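Side-chain contact in pectate lyase II (Xanthomonas campestris pv. campestris, PDB 2QY1), which probably cleaves pectate by beta-elimination, as a secreted polysaccharide lyase of family 1: residues Asn180-Ser183 and Asp184-Thr187. The protein carries 2 engineered substitutions. Numbering follows the deposited sequence.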
loop_
_atom_site.group_PDB
_atom_site.type_symbol
_atom_site.label_atom_id
_atom_site.label_comp_id
_atom_site.label_asym_id
_atom_site.label_seq_id
_atom_site.Cartn_x
_atom_site.Cartn_y
_atom_site.Cartn_z
ATOM N N ASN A 180 3.230 -4.175 6.142
ATOM C CA ASN A 180 3.698 -3.131 7.042
ATOM C C ASN A 180 4.459 -3.781 8.197
ATOM O O ASN A 180 3.873 -4.114 9.222
ATOM C CB ASN A 180 2.519 -2.282 7.541
ATOM C CG ASN A 180 2.944 -0.904 8.018
ATOM O OD1 ASN A 180 3.955 -0.751 8.709
ATOM N ND2 ASN A 180 2.165 0.113 7.652
ATOM N N GLY A 181 5.765 -3.968 8.006
ATOM C CA GLY A 181 6.590 -4.757 8.924
ATOM C C GLY A 181 6.805 -6.133 8.319
ATOM O O GLY A 181 5.844 -6.868 8.097
ATOM N N TYR A 182 8.061 -6.482 8.049
ATOM C CA TYR A 182 8.365 -7.621 7.173
ATOM C C TYR A 182 8.453 -8.976 7.871
ATOM O O TYR A 182 8.317 -10.020 7.227
ATOM C CB TYR A 182 9.641 -7.357 6.359
ATOM C CG TYR A 182 10.925 -7.664 7.091
ATOM C CD1 TYR A 182 11.525 -6.711 7.916
ATOM C CD2 TYR A 182 11.546 -8.906 6.957
ATOM C CE1 TYR A 182 12.704 -6.985 8.597
ATOM C CE2 TYR A 182 12.729 -9.194 7.641
ATOM C CZ TYR A 182 13.300 -8.227 8.456
ATOM O OH TYR A 182 14.469 -8.498 9.129
ATOM N N SER A 183 8.703 -8.951 9.179
ATOM C CA SER A 183 8.798 -10.161 9.994
ATOM C C SER A 183 8.575 -9.827 11.466
ATOM O O SER A 183 8.561 -8.655 11.849
ATOM C CB SER A 183 10.160 -10.844 9.813
ATOM O OG SER A 183 11.154 -10.221 10.603
ATOM N N ASP A 184 8.407 -10.862 12.284
ATOM C CA ASP A 184 8.191 -10.684 13.716
ATOM C C ASP A 184 9.431 -10.156 14.446
ATOM O O ASP A 184 9.354 -9.792 15.623
ATOM C CB ASP A 184 7.693 -11.990 14.348
ATOM C CG ASP A 184 6.300 -12.384 13.866
ATOM O OD1 ASP A 184 5.873 -13.516 14.167
ATOM O OD2 ASP A 184 5.628 -11.571 13.190
ATOM N N SER A 185 10.565 -10.111 13.746
ATOM C CA SER A 185 11.800 -9.545 14.294
ATOM C C SER A 185 12.011 -8.080 13.875
ATOM O O SER A 185 12.980 -7.443 14.296
ATOM C CB SER A 185 13.007 -10.401 13.897
ATOM O OG SER A 185 13.274 -10.290 12.510
ATOM N N ASP A 186 11.092 -7.553 13.064
ATOM C CA ASP A 186 11.161 -6.170 12.574
ATOM C C ASP A 186 10.686 -5.178 13.644
ATOM O O ASP A 186 9.714 -4.445 13.448
ATOM C CB ASP A 186 10.341 -6.028 11.281
ATOM C CG ASP A 186 10.601 -4.713 10.539
ATOM O OD1 ASP A 186 11.519 -3.958 10.926
ATOM O OD2 ASP A 186 9.874 -4.437 9.557
ATOM N N THR A 187 11.397 -5.151 14.771
ATOM C CA THR A 187 11.018 -4.337 15.932
ATOM C C THR A 187 11.129 -2.826 15.700
ATOM O O THR A 187 10.466 -2.047 16.387
ATOM C CB THR A 187 11.831 -4.722 17.186
ATOM O OG1 THR A 187 13.229 -4.575 16.912
ATOM C CG2 THR A 187 11.541 -6.160 17.595
#
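D186 reaches back over the chain to Y182, and its side chain can be followed outward from CB. CB lies 3.2 Å from the carbonyl O of S183 and also packs against CD1 of the tyrosine. CG stands anti to the backbone N (chi1 -167°), which carries the carboxylate back along the loop; this carbon is 3.4 Å from Y182 CD1. OD1 only skirts the CD1-CE1 side of the ring. OD2 accepts the backbone N-H of Y182 through its anti lone pair, with 3.1 Å from N to OD2 and an N-H...O angle of 161°. The same oxygen lies near the ring plane at the CD1 edge, 3.3 Å from CD1, and comes close to G181 CA, while the carboxylate as a whole is turned 50° to the ring. The backbone N of K159 also donates to OD2, so two N-H groups grip this oxygen of the buried D186 and tie the loop to the chain just beyond strand 155-158.

A second cluster centres on S183 OG, which lies over one face of the Y182 ring, offset toward its rim. It accepts from S185 OG at 2.9 Å and from S185 N at 3.2 Å. D184 CB points away from residues 180-183; OD2 forms a salt bridge with R212 and a hydrogen bond with S258 OG, and OD1 accepts the backbone N-H of S259. Finally, D186 N donates to S183 O, closing a type I beta turn from S183 to D186 in the loop that leaves strand 176-180 of the parallel beta-helix of polysaccharide lyase family 1.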